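Local coordinates for FrpC operon protein (Neisseria meningitidis, PDB 5EDF) that is of incompletely known function but binds the RTX protein FrpC, is iron-regulated and is putatively involved in adhesion, at residues V19-Q24 with A55-I61; P31-L35 with K45-D49. Residue numbers count along the deposited sequence, not the author numbering.

Interaction 1 (V19-Q24 with A55-I61); sequences VTFDFQ and AYSINLI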
ATOM      1  N   VAL A  19     -15.992   2.591   9.965  1.00 13.57           N
ATOM      2  CA  VAL A  19     -15.499   3.425  11.049  1.00 12.91           C
ATOM      3  C   VAL A  19     -15.136   4.804  10.468  1.00 13.23           C
ATOM      4  O   VAL A  19     -14.445   4.880   9.440  1.00 13.95           O
ATOM      5  CB  VAL A  19     -14.322   2.796  11.799  1.00 12.08           C
ATOM      6  CG1 VAL A  19     -13.789   3.729  12.931  1.00 14.86           C
ATOM      7  CG2 VAL A  19     -14.724   1.422  12.352  1.00 13.91           C
ATOM      8  N   THR A  20     -15.531   5.865  11.159  1.00 13.65           N
ATOM      9  CA  THR A  20     -15.254   7.221  10.767  1.00 12.41           C
ATOM     10  C   THR A  20     -14.042   7.786  11.515  1.00 15.14           C
ATOM     11  O   THR A  20     -13.944   7.705  12.748  1.00 17.50           O
ATOM     12  CB  THR A  20     -16.464   8.103  10.965  1.00 15.55           C
ATOM     13  OG1 THR A  20     -17.559   7.579  10.200  1.00 18.06           O
ATOM     14  CG2 THR A  20     -16.169   9.550  10.569  1.00 17.08           C
ATOM     15  N   PHE A  21     -13.105   8.338  10.740  1.00 14.66           N
ATOM     16  CA  PHE A  21     -11.870   8.929  11.215  1.00 14.49           C
ATOM     17  C   PHE A  21     -11.857  10.400  10.839  1.00 15.70           C
ATOM     18  O   PHE A  21     -12.504  10.793   9.911  1.00 15.92           O
ATOM     19  CB  PHE A  21     -10.701   8.243  10.561  1.00 13.25           C
ATOM     20  CG  PHE A  21     -10.538   6.803  10.964  1.00 13.00           C
ATOM     21  CD1 PHE A  21      -9.781   6.457  12.066  1.00 17.32           C
ATOM     22  CD2 PHE A  21     -11.138   5.791  10.232  1.00 14.12           C
ATOM     23  CE1 PHE A  21      -9.605   5.126  12.445  1.00 18.27           C
ATOM     24  CE2 PHE A  21     -10.945   4.468  10.585  1.00 16.27           C
ATOM     25  CZ  PHE A  21     -10.200   4.142  11.705  1.00 15.84           C
ATOM     26  N   ASP A  22     -11.126  11.187  11.619  1.00 15.91           N
ATOM     27  CA  ASP A  22     -11.012  12.620  11.391  1.00 16.64           C
ATOM     28  C   ASP A  22      -9.561  13.047  11.462  1.00 16.86           C
ATOM     29  O   ASP A  22      -8.905  12.791  12.456  1.00 16.74           O
ATOM     30  CB  ASP A  22     -11.836  13.429  12.412  1.00 19.26           C
ATOM     31  CG  ASP A  22     -11.727  14.891  12.189  1.00 25.57           C
ATOM     32  OD1 ASP A  22     -12.411  15.400  11.277  1.00 30.21           O
ATOM     33  OD2 ASP A  22     -10.935  15.521  12.907  1.00 29.95           O
ATOM     34  N   PHE A  23      -9.062  13.616  10.363  1.00 15.02           N
ATOM     35  CA  PHE A  23      -7.748  14.236  10.305  1.00 16.46           C
ATOM     36  C   PHE A  23      -7.913  15.746  10.384  1.00 16.68           C
ATOM     37  O   PHE A  23      -8.159  16.377   9.373  1.00 15.94           O
ATOM     38  CB  PHE A  23      -7.051  13.940   8.967  1.00 16.75           C
ATOM     39  CG  PHE A  23      -6.728  12.485   8.699  1.00 15.58           C
ATOM     40  CD1 PHE A  23      -5.492  11.934   9.062  1.00 15.88           C
ATOM     41  CD2 PHE A  23      -7.577  11.734   7.923  1.00 18.70           C
ATOM     42  CE1 PHE A  23      -5.177  10.609   8.726  1.00 16.19           C
ATOM     43  CE2 PHE A  23      -7.249  10.405   7.569  1.00 20.53           C
ATOM     44  CZ  PHE A  23      -6.036   9.878   7.980  1.00 18.02           C
ATOM     45  N   GLN A  24      -7.813  16.283  11.588  1.00 17.58           N
ATOM     46  CA  GLN A  24      -7.980  17.722  11.804  1.00 18.23           C
ATOM     47  C   GLN A  24      -9.135  18.302  10.990  1.00 17.36           C
ATOM     48  O   GLN A  24      -8.979  19.337  10.331  1.00 21.38           O
ATOM     49  CB  GLN A  24      -6.676  18.472  11.541  1.00 21.11           C
ATOM     50  CG  GLN A  24      -5.468  17.899  12.252  1.00 29.90           C
ATOM     51  CD  GLN A  24      -5.443  18.162  13.746  1.00 37.87           C
ATOM     52  OE1 GLN A  24      -6.136  19.047  14.261  1.00 37.55           O
ATOM     53  NE2 GLN A  24      -4.635  17.383  14.455  1.00 44.35           N
ATOM     54  N   ALA A  55     -16.097  10.949  15.630  1.00 21.59           N
ATOM     55  CA  ALA A  55     -15.069  10.292  14.836  1.00 18.82           C
ATOM     56  C   ALA A  55     -13.877   9.989  15.723  1.00 19.34           C
ATOM     57  O   ALA A  55     -13.724  10.595  16.789  1.00 21.67           O
ATOM     58  CB  ALA A  55     -14.645  11.213  13.701  1.00 21.64           C
ATOM     59  N   TYR A  56     -13.025   9.066  15.273  1.00 17.14           N
ATOM     60  CA  TYR A  56     -11.684   8.896  15.861  1.00 17.68           C
ATOM     61  C   TYR A  56     -10.748   9.965  15.281  1.00 16.19           C
ATOM     62  O   TYR A  56     -10.477   9.961  14.087  1.00 17.51           O
ATOM     63  CB  TYR A  56     -11.121   7.511  15.570  1.00 16.94           C
ATOM     64  CG  TYR A  56     -11.768   6.418  16.348  1.00 16.09           C
ATOM     65  CD1 TYR A  56     -11.488   6.214  17.680  1.00 22.63           C
ATOM     66  CD2 TYR A  56     -12.645   5.556  15.737  1.00 16.01           C
ATOM     67  CE1 TYR A  56     -12.112   5.189  18.401  1.00 19.92           C
ATOM     68  CE2 TYR A  56     -13.270   4.530  16.449  1.00 17.38           C
ATOM     69  CZ  TYR A  56     -12.980   4.346  17.760  1.00 17.87           C
ATOM     70  OH  TYR A  56     -13.569   3.318  18.438  1.00 17.30           O
ATOM     71  N   SER A  57     -10.255  10.852  16.140  1.00 17.74           N
ATOM     72  CA  SER A  57      -9.283  11.885  15.751  1.00 18.92           C
ATOM     73  C   SER A  57      -7.897  11.278  15.728  1.00 20.01           C
ATOM     74  O   SER A  57      -7.406  10.802  16.750  1.00 23.50           O
ATOM     75  CB  SER A  57      -9.314  13.044  16.745  1.00 21.73           C
ATOM     76  OG  SER A  57     -10.547  13.721  16.721  1.00 25.17           O
ATOM     77  N   ILE A  58      -7.268  11.225  14.556  1.00 17.06           N
ATOM     78  CA  ILE A  58      -6.003  10.506  14.393  1.00 18.53           C
ATOM     79  C   ILE A  58      -5.043  11.319  13.531  1.00 15.93           C
ATOM     80  O   ILE A  58      -5.446  12.318  12.940  1.00 18.64           O
ATOM     81  CB  ILE A  58      -6.238   9.121  13.755  1.00 18.22           C
ATOM     82  CG1 ILE A  58      -7.057   9.207  12.454  1.00 24.88           C
ATOM     83  CG2 ILE A  58      -7.102   8.248  14.657  1.00 20.40           C
ATOM     84  CD1 ILE A  58      -6.427   9.812  11.382  1.00 30.26           C
ATOM     85  N   ASN A  59      -3.779  10.949  13.550  1.00 16.89           N
ATOM     86  CA  ASN A  59      -2.770  11.473  12.630  1.00 17.26           C
ATOM     87  C   ASN A  59      -2.461  10.526  11.490  1.00 15.84           C
ATOM     88  O   ASN A  59      -1.945  10.951  10.471  1.00 15.91           O
ATOM     89  CB  ASN A  59      -1.448  11.751  13.378  1.00 21.43           C
ATOM     90  CG  ASN A  59      -1.596  12.759  14.494  1.00 29.59           C
ATOM     91  OD1 ASN A  59      -0.984  12.611  15.548  1.00 39.25           O
ATOM     92  ND2 ASN A  59      -2.396  13.783  14.265  1.00 27.33           N
ATOM     93  N   LEU A  60      -2.706   9.233  11.667  1.00 14.86           N
ATOM     94  CA  LEU A  60      -2.470   8.259  10.622  1.00 13.59           C
ATOM     95  C   LEU A  60      -3.460   7.124  10.782  1.00 12.90           C
ATOM     96  O   LEU A  60      -3.935   6.869  11.909  1.00 14.11           O
ATOM     97  CB  LEU A  60      -1.024   7.710  10.635  1.00 18.05           C
ATOM     98  CG  LEU A  60      -0.661   6.720  11.734  1.00 18.22           C
ATOM     99  CD1 LEU A  60      -1.001   5.294  11.403  1.00 19.58           C
ATOM    100  CD2 LEU A  60       0.846   6.832  12.039  1.00 26.93           C
ATOM    101  N   ILE A  61      -3.766   6.468   9.672  1.00 11.64           N
ATOM    102  CA  ILE A  61      -4.536   5.241   9.637  1.00 11.71           C
ATOM    103  C   ILE A  61      -3.696   4.206   8.920  1.00 11.59           C
ATOM    104  O   ILE A  61      -3.091   4.523   7.896  1.00 13.00           O
ATOM    105  CB  ILE A  61      -5.858   5.398   8.852  1.00 12.68           C
ATOM    106  CG1 ILE A  61      -6.700   6.562   9.409  1.00 17.06           C
ATOM    107  CG2 ILE A  61      -6.657   4.066   8.888  1.00 17.77           C
ATOM    108  CD1 ILE A  61      -7.889   6.883   8.517  1.00 18.45           C
TER
HETATM  109  O   HOH W   1      -9.266  16.302  14.840  1.00 46.25           O
HETATM  110  O   HOH W   2      -4.089  14.998  12.699  1.00 33.20           O

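Interaction 2 (P31-L35 with K45-D49); sequences PYGYL and KWLSD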
ATOM      1  N   PRO A  31     -14.649   1.048   5.304  1.00 11.92           N
ATOM      2  CA  PRO A  31     -15.257  -0.255   5.628  1.00 12.87           C
ATOM      3  C   PRO A  31     -14.384  -1.046   6.590  1.00 11.25           C
ATOM      4  O   PRO A  31     -13.160  -1.108   6.407  1.00 11.55           O
ATOM      5  CB  PRO A  31     -15.394  -0.942   4.275  1.00 12.70           C
ATOM      6  CG  PRO A  31     -15.427   0.203   3.280  1.00 11.44           C
ATOM      7  CD  PRO A  31     -14.480   1.225   3.861  1.00 12.21           C
ATOM      8  N   TYR A  32     -14.964  -1.592   7.643  1.00 12.04           N
ATOM      9  CA  TYR A  32     -14.185  -2.023   8.777  1.00 12.06           C
ATOM     10  C   TYR A  32     -13.305  -3.212   8.509  1.00 11.26           C
ATOM     11  O   TYR A  32     -12.320  -3.428   9.239  1.00 12.13           O
ATOM     12  CB  TYR A  32     -15.074  -2.217  10.014  1.00 11.63           C
ATOM     13  CG  TYR A  32     -15.825  -3.508  10.144  1.00 11.54           C
ATOM     14  CD1 TYR A  32     -16.586  -4.057   9.115  1.00 12.90           C
ATOM     15  CD2 TYR A  32     -15.847  -4.168  11.364  1.00 13.48           C
ATOM     16  CE1 TYR A  32     -17.306  -5.235   9.293  1.00 13.56           C
ATOM     17  CE2 TYR A  32     -16.562  -5.304  11.539  1.00 13.56           C
ATOM     18  CZ  TYR A  32     -17.306  -5.851  10.522  1.00 13.10           C
ATOM     19  OH  TYR A  32     -18.059  -6.990  10.705  1.00 15.14           O
ATOM     20  N   GLY A  33     -13.585  -3.988   7.467  1.00 11.53           N
ATOM     21  CA  GLY A  33     -12.731  -5.081   7.088  1.00 11.62           C
ATOM     22  C   GLY A  33     -11.344  -4.716   6.616  1.00 10.19           C
ATOM     23  O   GLY A  33     -10.483  -5.578   6.535  1.00 11.52           O
ATOM     24  N   TYR A  34     -11.104  -3.427   6.353  1.00 11.41           N
ATOM     25  CA  TYR A  34      -9.759  -2.941   6.031  1.00 10.08           C
ATOM     26  C   TYR A  34      -8.945  -2.592   7.266  1.00  9.00           C
ATOM     27  O   TYR A  34      -7.839  -2.114   7.135  1.00 10.17           O
ATOM     28  CB  TYR A  34      -9.880  -1.692   5.141  1.00 11.77           C
ATOM     29  CG  TYR A  34     -10.404  -1.999   3.759  1.00 10.53           C
ATOM     30  CD1 TYR A  34      -9.634  -2.685   2.817  1.00 12.91           C
ATOM     31  CD2 TYR A  34     -11.688  -1.637   3.392  1.00 12.49           C
ATOM     32  CE1 TYR A  34     -10.138  -2.974   1.551  1.00 12.38           C
ATOM     33  CE2 TYR A  34     -12.162  -1.907   2.134  1.00 12.41           C
ATOM     34  CZ  TYR A  34     -11.390  -2.573   1.215  1.00 12.50           C
ATOM     35  OH  TYR A  34     -11.887  -2.875  -0.048  1.00 14.42           O
ATOM     36  N   LEU A  35      -9.496  -2.844   8.451  1.00 10.56           N
ATOM     37  CA  LEU A  35      -8.897  -2.432   9.730  1.00 10.10           C
ATOM     38  C   LEU A  35      -8.482  -3.595  10.620  1.00 10.71           C
ATOM     39  O   LEU A  35      -8.634  -3.532  11.849  1.00 11.52           O
ATOM     40  CB  LEU A  35      -9.841  -1.479  10.476  1.00 12.34           C
ATOM     41  CG  LEU A  35     -10.268  -0.222   9.690  1.00 11.80           C
ATOM     42  CD1 LEU A  35     -11.439   0.459  10.407  1.00 13.66           C
ATOM     43  CD2 LEU A  35      -9.107   0.721   9.445  1.00 12.99           C
ATOM     44  N   LYS A  45     -13.267  -9.249  17.865  1.00 22.00           N
ATOM     45  CA  LYS A  45     -13.845  -7.958  18.238  1.00 21.17           C
ATOM     46  C   LYS A  45     -13.184  -6.905  17.363  1.00 18.78           C
ATOM     47  O   LYS A  45     -11.958  -6.788  17.335  1.00 19.91           O
ATOM     48  CB  LYS A  45     -13.618  -7.641  19.704  1.00 22.36           C
ATOM     49  CG  LYS A  45     -14.342  -8.601  20.651  1.00 27.37           C
ATOM     50  CD  LYS A  45     -14.007  -8.293  22.098  1.00 30.87           C
ATOM     51  CE  LYS A  45     -14.733  -9.237  23.065  1.00 43.83           C
ATOM     52  NZ  LYS A  45     -14.420 -10.705  22.885  1.00 51.62           N
ATOM     53  N   TRP A  46     -13.991  -6.151  16.630  1.00 15.29           N
ATOM     54  CA  TRP A  46     -13.494  -5.236  15.621  1.00 15.03           C
ATOM     55  C   TRP A  46     -13.847  -3.816  15.993  1.00 13.36           C
ATOM     56  O   TRP A  46     -14.933  -3.555  16.524  1.00 14.30           O
ATOM     57  CB  TRP A  46     -14.061  -5.596  14.237  1.00 15.04           C
ATOM     58  CG  TRP A  46     -13.408  -6.813  13.645  1.00 14.19           C
ATOM     59  CD1 TRP A  46     -13.467  -8.065  14.117  1.00 16.06           C
ATOM     60  CD2 TRP A  46     -12.561  -6.852  12.475  1.00 13.87           C
ATOM     61  NE1 TRP A  46     -12.709  -8.929  13.331  1.00 15.88           N
ATOM     62  CE2 TRP A  46     -12.143  -8.188  12.323  1.00 13.36           C
ATOM     63  CE3 TRP A  46     -12.097  -5.892  11.569  1.00 13.51           C
ATOM     64  CZ2 TRP A  46     -11.279  -8.579  11.300  1.00 14.51           C
ATOM     65  CZ3 TRP A  46     -11.250  -6.317  10.531  1.00 13.31           C
ATOM     66  CH2 TRP A  46     -10.874  -7.614  10.425  1.00 13.30           C
ATOM     67  N   LEU A  47     -12.942  -2.919  15.680  1.00 13.56           N
ATOM     68  CA  LEU A  47     -13.093  -1.486  15.925  1.00 12.64           C
ATOM     69  C   LEU A  47     -14.470  -1.041  15.481  1.00 14.06           C
ATOM     70  O   LEU A  47     -14.942  -1.401  14.394  1.00 14.47           O
ATOM     71  CB  LEU A  47     -12.059  -0.659  15.141  1.00 13.95           C
ATOM     72  CG  LEU A  47     -11.925   0.812  15.530  1.00 12.07           C
ATOM     73  CD1 LEU A  47     -11.334   0.931  16.917  1.00 15.48           C
ATOM     74  CD2 LEU A  47     -11.050   1.528  14.522  1.00 14.74           C
ATOM     75  N   SER A  48     -15.100  -0.209  16.312  1.00 14.64           N
ATOM     76  CA  SER A  48     -16.393   0.360  15.998  1.00 16.15           C
ATOM     77  C   SER A  48     -16.425   1.846  16.287  1.00 15.07           C
ATOM     78  O   SER A  48     -15.704   2.319  17.158  1.00 16.67           O
ATOM     79  CB  SER A  48     -17.466  -0.316  16.853  1.00 17.14           C
ATOM     80  OG  SER A  48     -17.162  -0.323  18.248  1.00 17.85           O
ATOM     81  N   ASP A  49     -17.287   2.585  15.596  1.00 14.92           N
ATOM     82  CA  ASP A  49     -17.619   3.957  16.014  1.00 14.76           C
ATOM     83  C   ASP A  49     -18.060   3.898  17.500  1.00 15.98           C
ATOM     84  O   ASP A  49     -18.791   3.002  17.927  1.00 18.02           O
ATOM     85  CB  ASP A  49     -18.752   4.492  15.148  1.00 14.90           C
ATOM     86  CG  ASP A  49     -18.364   4.689  13.701  1.00 16.34           C
ATOM     87  OD1 ASP A  49     -17.206   5.054  13.424  1.00 17.28           O
ATOM     88  OD2 ASP A  49     -19.247   4.557  12.842  1.00 18.72           O
TER

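Interaction 1 (V19-Q24 with A55-I61)
Phe21 spreads one face of its ring against the delta-methyl of Ile61, with CD1 of Ile61 3.6 Å from CG of Phe21 and 4.0 Å from the ring centroid, a CH-pi contact. CD1 of Ile61 also lies 3.6 Å from CZ of Phe23, so Ile61 joins both phenylalanines, while CG1 of Ile58 packs 3.9 Å from CD1 of Phe21. Alongside this apolar layer the backbones run parallel: Tyr56 N donates to Thr20 O (3.0 Å), Asp22 N to Tyr56 O (2.8 Å) and Ile58 N to Asp22 O (3.1 Å). Tyr56 thus bonds to Thr20 and Asp22, the regular parallel ladder. Phe21 and Tyr56 lie on one face of this sheet, Asp22 and Ser57 on the other. There a water donates to Asp22 OD2 (2.7 Å) and weakly to Ser57 OG (3.4 Å), while Asp22 OD1 forms a salt bridge with Lys27. A second water links Gln24 NE2, Ile58 O and Asn59 ND2. Strand 18-23 is the middle of a small mixed sheet, antiparallel to 26-31 and parallel to the short edge strand 56-57; beyond the loop at Asn59, Ile61 enters strand 61-70 of the large antiparallel sheet, paired with 98-105.

Interaction 2 (P31-L35 with K45-D49)
The indole of Trp46 reaches across to the backbone of the turn at 32-35: its CZ3 approaches Tyr32 O at 3.3 Å, near the ring plane, and lies 3.9 Å from both Gly33 CA and Leu35 C. The m rotamer (chi1 -75°) with chi2 of 65° puts the six-membered ring beside the turn, while NE1 is hydrogen-bonded to Ala43 O. Tyr32 takes the p rotamer (chi1 82°), which brings its ring against the Trp46 stem, where CD2 of Tyr32 lies 3.7 Å from CB of Trp46; the Tyr32 ring and the five-membered ring are oblique, centroids 5.6 Å apart and planes at 68°. The Tyr32 hydroxyl bonds to Pro9 O. Leu35 and Leu47 meet more loosely, CD1 of Leu35 to CD2 of Leu47 at 4.3 Å, and both also touch Val19. Within the turn, Tyr34 N binds Pro31 O (3.1 Å) and Leu35 N binds Tyr32 O (3.0 Å), the i+3 to i pattern of a 3-10 segment. The arrangement is a short 3-10 turn packed through an aromatic pair and a leucine pair against a strand and its extended continuation, from the two-stranded hairpin 39-40/45-46.

Both contacts lie on the same side of the chain's centre, their own centres about 13 Å apart, and interaction 2 falls within the chain segment that separates the halves of interaction 1. They meet directly: Tyr56 OH probably bonds to Ser48 O (2.7 Å), Thr20 N to Asp49 OD1 (2.9 Å), and Val19 CG2 packs on Leu47 O (3.5 Å). Interaction 1 is a sheet edge, with backbone bonds, an apolar face and a watered outer face, and several exposed residues. Interaction 2 is wholly buried where it touches, and joins a 3-10 turn to extended chain through van der Waals and aromatic contacts, burying 269 Å² against 591 Å².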